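Local coordinates for protein beta-phosphoglucomutase (Clostridium difficile, PDB 4GIB) that probably interconverts beta-D-glucose 1-phosphate and beta-D-glucose 6-phosphate as a magnesium-dependent phosphomutase of the HAD-like superfamily, at residues 43-54 with 97-108. Residues are numbered along the deposited sequence; the frame is centred on the assembly and turned at random. Where two conformers were deposited one is given.
Sequences YHYMAWRKLAHK and MAEEKNNYYVSL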
ATOM      1  N   TYR A  43       8.262   7.780  -7.328  1.00 24.44           N
ATOM      2  CA  TYR A  43       9.496   8.097  -6.580  1.00 23.76           C
ATOM      3  C   TYR A  43      10.336   6.840  -6.368  1.00 22.33           C
ATOM      4  O   TYR A  43      11.542   6.871  -6.542  1.00 23.35           O
ATOM      5  CB  TYR A  43       9.194   8.775  -5.241  1.00 25.34           C
ATOM      6  CG  TYR A  43       8.443  10.077  -5.361  1.00 23.43           C
ATOM      7  CD1 TYR A  43       8.930  11.104  -6.161  1.00 28.49           C
ATOM      8  CD2 TYR A  43       7.288  10.313  -4.621  1.00 25.16           C
ATOM      9  CE1 TYR A  43       8.249  12.321  -6.275  1.00 30.03           C
ATOM     10  CE2 TYR A  43       6.605  11.541  -4.715  1.00 27.64           C
ATOM     11  CZ  TYR A  43       7.096  12.531  -5.550  1.00 29.72           C
ATOM     12  OH  TYR A  43       6.447  13.737  -5.670  1.00 40.35           O
ATOM     13  N   HIS A  44       9.692   5.736  -5.992  1.00 20.60           N
ATOM     14  CA  HIS A  44      10.380   4.456  -5.827  1.00 20.10           C
ATOM     15  C   HIS A  44      11.032   4.051  -7.141  1.00 20.78           C
ATOM     16  O   HIS A  44      12.171   3.606  -7.169  1.00 20.56           O
ATOM     17  CB  HIS A  44       9.410   3.333  -5.429  1.00 20.52           C
ATOM     18  CG  HIS A  44       8.984   3.367  -3.997  1.00 20.03           C
ATOM     19  ND1 HIS A  44       9.814   2.979  -2.971  1.00 21.69           N
ATOM     20  CD2 HIS A  44       7.798   3.688  -3.423  1.00 18.95           C
ATOM     21  CE1 HIS A  44       9.172   3.098  -1.820  1.00 21.21           C
ATOM     22  NE2 HIS A  44       7.943   3.513  -2.069  1.00 18.44           N
ATOM     23  N   TYR A  45      10.282   4.205  -8.228  1.00 20.09           N
ATOM     24  CA  TYR A  45      10.771   3.852  -9.557  1.00 20.20           C
ATOM     25  C   TYR A  45      11.999   4.661  -9.973  1.00 19.89           C
ATOM     26  O   TYR A  45      12.909   4.122 -10.565  1.00 20.05           O
ATOM     27  CB  TYR A  45       9.663   3.989 -10.588  1.00 18.46           C
ATOM     28  CG  TYR A  45      10.174   4.037 -11.994  1.00 25.28           C
ATOM     29  CD1 TYR A  45      10.588   2.879 -12.650  1.00 27.61           C
ATOM     30  CD2 TYR A  45      10.255   5.241 -12.676  1.00 25.73           C
ATOM     31  CE1 TYR A  45      11.076   2.931 -13.950  1.00 30.78           C
ATOM     32  CE2 TYR A  45      10.734   5.296 -13.985  1.00 30.91           C
ATOM     33  CZ  TYR A  45      11.134   4.137 -14.617  1.00 30.50           C
ATOM     34  OH  TYR A  45      11.624   4.197 -15.916  1.00 31.89           O
ATOM     35  N   MET A  46      11.998   5.956  -9.691  1.00 20.85           N
ATOM     36  CA  MET A  46      13.146   6.806  -9.994  1.00 22.27           C
ATOM     37  C   MET A  46      14.354   6.344  -9.191  1.00 22.77           C
ATOM     38  O   MET A  46      15.480   6.307  -9.709  1.00 22.18           O
ATOM     39  CB  MET A  46      12.841   8.275  -9.666  1.00 22.84           C
ATOM     40  CG  MET A  46      11.909   8.941 -10.656  1.00 27.14           C
ATOM     41  SD  MET A  46      11.586  10.673 -10.291  1.00 34.88           S
ATOM     42  CE  MET A  46      10.509  10.549  -8.885  1.00 33.34           C
ATOM     43  N   ALA A  47      14.109   5.996  -7.921  1.00 21.04           N
ATOM     44  CA  ALA A  47      15.163   5.529  -7.024  1.00 20.49           C
ATOM     45  C   ALA A  47      15.687   4.152  -7.431  1.00 21.68           C
ATOM     46  O   ALA A  47      16.904   3.922  -7.396  1.00 20.80           O
ATOM     47  CB  ALA A  47      14.672   5.501  -5.574  1.00 20.50           C
ATOM     48  N   TRP A  48      14.784   3.238  -7.795  1.00 19.61           N
ATOM     49  CA  TRP A  48      15.207   1.902  -8.209  1.00 20.92           C
ATOM     50  C   TRP A  48      15.901   1.960  -9.570  1.00 23.34           C
ATOM     51  O   TRP A  48      16.930   1.286  -9.781  1.00 24.28           O
ATOM     52  CB  TRP A  48      14.045   0.892  -8.248  1.00 20.83           C
ATOM     53  CG  TRP A  48      13.602   0.335  -6.909  1.00 19.92           C
ATOM     54  CD1 TRP A  48      12.344   0.363  -6.390  1.00 20.29           C
ATOM     55  CD2 TRP A  48      14.425  -0.333  -5.927  1.00 18.34           C
ATOM     56  NE1 TRP A  48      12.325  -0.246  -5.159  1.00 22.27           N
ATOM     57  CE2 TRP A  48      13.587  -0.688  -4.855  1.00 17.59           C
ATOM     58  CE3 TRP A  48      15.786  -0.668  -5.860  1.00 21.31           C
ATOM     59  CZ2 TRP A  48      14.062  -1.353  -3.713  1.00 22.42           C
ATOM     60  CZ3 TRP A  48      16.260  -1.329  -4.731  1.00 21.58           C
ATOM     61  CH2 TRP A  48      15.401  -1.660  -3.668  1.00 18.09           C
ATOM     62  N   ARG A  49      15.363   2.770 -10.479  0.70 22.68           N
ATOM     63  CA  ARG A  49      15.946   2.896 -11.804  0.70 25.06           C
ATOM     64  C   ARG A  49      17.429   3.285 -11.763  0.70 25.28           C
ATOM     65  O   ARG A  49      18.225   2.750 -12.519  0.70 26.64           O
ATOM     66  CB  ARG A  49      15.174   3.911 -12.624  0.70 27.53           C
ATOM     67  CG  ARG A  49      15.657   4.033 -14.032  0.70 30.15           C
ATOM     68  CD  ARG A  49      14.800   4.990 -14.794  0.70 35.78           C
ATOM     69  NE  ARG A  49      14.837   6.335 -14.226  0.70 36.39           N
ATOM     70  CZ  ARG A  49      14.138   7.355 -14.705  0.70 37.55           C
ATOM     71  NH1 ARG A  49      13.342   7.178 -15.749  0.70 38.47           N
ATOM     72  NH2 ARG A  49      14.230   8.550 -14.135  0.70 40.96           N
ATOM     73  N   LYS A  50      17.790   4.217 -10.886  1.00 26.77           N
ATOM     74  CA  LYS A  50      19.186   4.672 -10.760  1.00 27.97           C
ATOM     75  C   LYS A  50      20.119   3.535 -10.297  1.00 26.55           C
ATOM     76  O   LYS A  50      21.207   3.361 -10.831  1.00 29.37           O
ATOM     77  CB  LYS A  50      19.271   5.866  -9.805  1.00 29.59           C
ATOM     78  CG  LYS A  50      20.655   6.474  -9.663  1.00 32.90           C
ATOM     79  CD  LYS A  50      20.629   7.713  -8.774  1.00 37.17           C
ATOM     80  CE  LYS A  50      22.038   8.243  -8.544  1.00 40.25           C
ATOM     81  NZ  LYS A  50      22.063   9.368  -7.581  1.00 41.68           N
ATOM     82  N   LEU A  51      19.681   2.760  -9.318  1.00 25.34           N
ATOM     83  CA  LEU A  51      20.478   1.639  -8.809  1.00 23.60           C
ATOM     84  C   LEU A  51      20.510   0.487  -9.805  1.00 22.43           C
ATOM     85  O   LEU A  51      21.514  -0.171  -9.940  1.00 21.93           O
ATOM     86  CB  LEU A  51      19.908   1.141  -7.479  1.00 23.95           C
ATOM     87  CG  LEU A  51      20.783   0.116  -6.738  1.00 26.03           C
ATOM     88  CD1 LEU A  51      22.059   0.820  -6.141  1.00 25.35           C
ATOM     89  CD2 LEU A  51      19.986  -0.529  -5.654  1.00 28.37           C
ATOM     90  N   ALA A  52      19.387   0.241 -10.485  1.00 22.09           N
ATOM     91  CA  ALA A  52      19.298  -0.809 -11.476  1.00 22.36           C
ATOM     92  C   ALA A  52      20.261  -0.550 -12.637  1.00 24.54           C
ATOM     93  O   ALA A  52      20.935  -1.474 -13.089  1.00 22.50           O
ATOM     94  CB  ALA A  52      17.862  -0.952 -11.991  1.00 23.25           C
ATOM     95  N   HIS A  53      20.332   0.698 -13.124  1.00 26.41           N
ATOM     96  CA  HIS A  53      21.263   1.002 -14.208  1.00 28.20           C
ATOM     97  C   HIS A  53      22.677   0.611 -13.848  1.00 26.76           C
ATOM     98  O   HIS A  53      23.417   0.203 -14.719  1.00 25.01           O
ATOM     99  CB  HIS A  53      21.250   2.478 -14.657  1.00 29.65           C
ATOM    100  CG  HIS A  53      20.035   2.861 -15.439  1.00 32.14           C
ATOM    101  ND1 HIS A  53      19.474   4.116 -15.380  1.00 32.25           N
ATOM    102  CD2 HIS A  53      19.249   2.138 -16.272  1.00 35.83           C
ATOM    103  CE1 HIS A  53      18.415   4.162 -16.172  1.00 37.26           C
ATOM    104  NE2 HIS A  53      18.251   2.973 -16.719  1.00 37.09           N
ATOM    105  N   LYS A  54      23.043   0.733 -12.570  1.00 27.25           N
ATOM    106  CA  LYS A  54      24.402   0.374 -12.116  1.00 29.69           C
ATOM    107  C   LYS A  54      24.718  -1.115 -12.147  1.00 29.14           C
ATOM    108  O   LYS A  54      25.865  -1.496 -11.878  1.00 30.83           O
ATOM    109  CB  LYS A  54      24.677   0.907 -10.705  1.00 30.53           C
ATOM    110  CG  LYS A  54      24.739   2.427 -10.639  1.00 35.68           C
ATOM    111  CD  LYS A  54      24.963   2.913  -9.213  1.00 41.40           C
ATOM    112  CE  LYS A  54      24.975   4.438  -9.159  1.00 45.68           C
ATOM    113  NZ  LYS A  54      25.319   4.955  -7.810  1.00 47.11           N
ATOM    114  N   MET A  97      23.340  -1.852  -1.516  1.00 23.42           N
ATOM    115  CA  MET A  97      22.595  -1.325  -2.660  1.00 22.78           C
ATOM    116  C   MET A  97      21.251  -0.767  -2.232  1.00 21.56           C
ATOM    117  O   MET A  97      20.822   0.277  -2.712  1.00 22.11           O
ATOM    118  CB  MET A  97      22.401  -2.412  -3.708  1.00 24.15           C
ATOM    119  CG  MET A  97      23.686  -2.902  -4.355  1.00 26.48           C
ATOM    120  SD  MET A  97      23.371  -4.355  -5.398  1.00 32.77           S
ATOM    121  CE  MET A  97      22.182  -3.691  -6.510  1.00 19.92           C
ATOM    122  N   ALA A  98      20.597  -1.471  -1.319  1.00 21.51           N
ATOM    123  CA  ALA A  98      19.305  -1.052  -0.794  1.00 21.77           C
ATOM    124  C   ALA A  98      19.416   0.285  -0.056  1.00 21.22           C
ATOM    125  O   ALA A  98      18.529   1.119  -0.154  1.00 20.07           O
ATOM    126  CB  ALA A  98      18.739  -2.128   0.147  1.00 21.44           C
ATOM    127  N   GLU A  99      20.500   0.457   0.693  1.00 22.54           N
ATOM    128  CA  GLU A  99      20.731   1.670   1.462  1.00 23.64           C
ATOM    129  C   GLU A  99      20.848   2.889   0.563  1.00 23.17           C
ATOM    130  O   GLU A  99      20.223   3.916   0.828  1.00 22.33           O
ATOM    131  CB  GLU A  99      22.006   1.531   2.298  1.00 26.25           C
ATOM    132  CG  GLU A  99      22.368   2.784   3.113  1.00 31.57           C
ATOM    133  CD  GLU A  99      23.430   2.517   4.183  1.00 39.11           C
ATOM    134  OE1 GLU A  99      23.527   1.367   4.663  1.00 44.61           O
ATOM    135  OE2 GLU A  99      24.154   3.462   4.559  1.00 40.99           O
ATOM    136  N   GLU A 100      21.653   2.763  -0.491  1.00 22.76           N
ATOM    137  CA  GLU A 100      21.877   3.842  -1.429  1.00 26.27           C
ATOM    138  C   GLU A 100      20.559   4.236  -2.077  1.00 25.35           C
ATOM    139  O   GLU A 100      20.264   5.413  -2.236  1.00 28.21           O
ATOM    140  CB  GLU A 100      22.920   3.432  -2.487  1.00 30.03           C
ATOM    141  CG  GLU A 100      23.136   4.476  -3.573  1.00 33.44           C
ATOM    142  CD  GLU A 100      24.138   4.058  -4.649  1.00 43.50           C
ATOM    143  OE1 GLU A 100      24.152   4.735  -5.704  1.00 45.41           O
ATOM    144  OE2 GLU A 100      24.899   3.071  -4.451  1.00 47.60           O
ATOM    145  N   LYS A 101      19.761   3.242  -2.431  1.00 24.10           N
ATOM    146  CA  LYS A 101      18.468   3.487  -3.011  1.00 23.54           C
ATOM    147  C   LYS A 101      17.552   4.162  -1.998  1.00 22.87           C
ATOM    148  O   LYS A 101      16.862   5.127  -2.334  1.00 22.23           O
ATOM    149  CB  LYS A 101      17.854   2.170  -3.503  1.00 23.87           C
ATOM    150  CG  LYS A 101      16.433   2.287  -4.081  1.00 23.08           C
ATOM    151  CD  LYS A 101      15.320   2.223  -3.026  1.00 21.08           C
ATOM    152  CE  LYS A 101      13.966   2.518  -3.669  1.00 21.40           C
ATOM    153  NZ  LYS A 101      12.823   2.378  -2.756  1.00 14.31           N
ATOM    154  N   ASN A 102      17.535   3.655  -0.768  1.00 20.72           N
ATOM    155  CA  ASN A 102      16.678   4.237   0.268  1.00 20.97           C
ATOM    156  C   ASN A 102      17.009   5.727   0.467  1.00 22.13           C
ATOM    157  O   ASN A 102      16.113   6.573   0.424  1.00 24.29           O
ATOM    158  CB  ASN A 102      16.807   3.470   1.585  1.00 20.42           C
ATOM    159  CG  ASN A 102      15.742   3.867   2.623  1.00 23.10           C
ATOM    160  OD1 ASN A 102      14.596   4.148   2.290  1.00 17.47           O
ATOM    161  ND2 ASN A 102      16.114   3.804   3.891  1.00 27.96           N
ATOM    162  N   ASN A 103      18.287   6.045   0.671  1.00 22.71           N
ATOM    163  CA  ASN A 103      18.708   7.437   0.830  1.00 24.07           C
ATOM    164  C   ASN A 103      18.191   8.312  -0.307  1.00 22.64           C
ATOM    165  O   ASN A 103      17.719   9.419  -0.091  1.00 22.11           O
ATOM    166  CB  ASN A 103      20.232   7.548   0.896  1.00 25.76           C
ATOM    167  CG  ASN A 103      20.820   6.914   2.152  1.00 29.84           C
ATOM    168  OD1 ASN A 103      20.125   6.722   3.154  1.00 28.53           O
ATOM    169  ND2 ASN A 103      22.120   6.606   2.107  1.00 30.18           N
ATOM    170  N   TYR A 104      18.269   7.803  -1.525  1.00 23.07           N
ATOM    171  CA  TYR A 104      17.801   8.562  -2.667  1.00 24.37           C
ATOM    172  C   TYR A 104      16.273   8.690  -2.640  1.00 22.75           C
ATOM    173  O   TYR A 104      15.757   9.763  -2.899  1.00 24.37           O
ATOM    174  CB  TYR A 104      18.331   7.969  -3.982  1.00 26.13           C
ATOM    175  CG  TYR A 104      18.033   8.836  -5.182  1.00 28.80           C
ATOM    176  CD1 TYR A 104      18.408  10.169  -5.201  1.00 32.71           C
ATOM    177  CD2 TYR A 104      17.386   8.323  -6.297  1.00 32.81           C
ATOM    178  CE1 TYR A 104      18.134  10.976  -6.289  1.00 37.53           C
ATOM    179  CE2 TYR A 104      17.105   9.129  -7.402  1.00 35.87           C
ATOM    180  CZ  TYR A 104      17.486  10.451  -7.388  1.00 35.39           C
ATOM    181  OH  TYR A 104      17.228  11.252  -8.464  1.00 43.15           O
ATOM    182  N   TYR A 105      15.566   7.621  -2.273  1.00 21.72           N
ATOM    183  CA  TYR A 105      14.104   7.660  -2.180  1.00 21.51           C
ATOM    184  C   TYR A 105      13.653   8.667  -1.095  1.00 23.43           C
ATOM    185  O   TYR A 105      12.755   9.492  -1.329  1.00 24.18           O
ATOM    186  CB  TYR A 105      13.528   6.257  -1.905  1.00 21.29           C
ATOM    187  CG  TYR A 105      12.039   6.264  -1.641  1.00 20.72           C
ATOM    188  CD1 TYR A 105      11.131   6.474  -2.679  1.00 17.21           C
ATOM    189  CD2 TYR A 105      11.532   6.068  -0.349  1.00 17.31           C
ATOM    190  CE1 TYR A 105       9.756   6.517  -2.435  1.00 19.74           C
ATOM    191  CE2 TYR A 105      10.171   6.084  -0.103  1.00 19.25           C
ATOM    192  CZ  TYR A 105       9.282   6.317  -1.148  1.00 21.22           C
ATOM    193  OH  TYR A 105       7.923   6.345  -0.915  1.00 20.74           O
ATOM    194  N   VAL A 106      14.306   8.612   0.064  1.00 22.96           N
ATOM    195  CA  VAL A 106      13.996   9.495   1.198  1.00 23.50           C
ATOM    196  C   VAL A 106      14.190  10.966   0.829  1.00 25.36           C
ATOM    197  O   VAL A 106      13.465  11.845   1.287  1.00 25.55           O
ATOM    198  CB  VAL A 106      14.853   9.097   2.428  1.00 26.45           C
ATOM    199  CG1 VAL A 106      14.884  10.216   3.524  1.00 26.00           C
ATOM    200  CG2 VAL A 106      14.353   7.765   2.979  1.00 19.25           C
ATOM    201  N   SER A 107      15.163  11.222  -0.027  1.00 25.09           N
ATOM    202  CA  SER A 107      15.432  12.561  -0.479  1.00 24.96           C
ATOM    203  C   SER A 107      14.295  13.061  -1.360  1.00 21.80           C
ATOM    204  O   SER A 107      13.956  14.231  -1.345  1.00 22.21           O
ATOM    205  CB  SER A 107      16.748  12.580  -1.248  1.00 26.40           C
ATOM    206  OG  SER A 107      16.985  13.864  -1.749  1.00 31.09           O
ATOM    207  N   LEU A 108      13.711  12.173  -2.145  1.00 22.35           N
ATOM    208  CA  LEU A 108      12.594  12.558  -3.018  1.00 20.95           C
ATOM    209  C   LEU A 108      11.330  12.794  -2.228  1.00 20.60           C
ATOM    210  O   LEU A 108      10.677  13.803  -2.420  1.00 23.29           O
ATOM    211  CB  LEU A 108      12.346  11.500  -4.091  1.00 20.88           C
ATOM    212  CG  LEU A 108      13.501  11.288  -5.081  1.00 22.59           C
ATOM    213  CD1 LEU A 108      13.186  10.129  -5.994  1.00 22.49           C
ATOM    214  CD2 LEU A 108      13.780  12.558  -5.883  1.00 20.92           C
TER
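A helix-helix contact in the helical cap pairs 43-53 with 97-108 in a roughly antiparallel way (145°, axes 8.8 Å apart), with Lys101 as a knob in the hole among His44, Ala47, Trp48 and Leu51. A bend at chi2 (-85°) lays the Lys101 chain over one face of the Trp48 indole, Lys101 CE 3.5 Å from the centroid of the five-membered ring, with NZ off-centre in a cation-pi contact. Lys101 NZ then donates to His44 ND1 (3.1 Å) in the imidazole plane. The same imidazole lies in an offset stack on Tyr105, centroids 3.8 Å apart and planes 16° from parallel. Beside this polar cluster Ala47 CB fits against Tyr105 CB (3.9 Å), while Tyr104 turns its ring edge to the Ala47 backbone and takes the extended Lys50 chain over a face. Farther along, Leu51 CD2 meets Met97 CB at 3.6 Å, and Glu100 forms a salt bridge with Arg96. With a phosphate ion bound near His44, and Trp48 and Lys101 predicted to bind substrate, the arrangement is consistent with the substrate-binding side of the helical cap domain of beta-phosphoglucomutases.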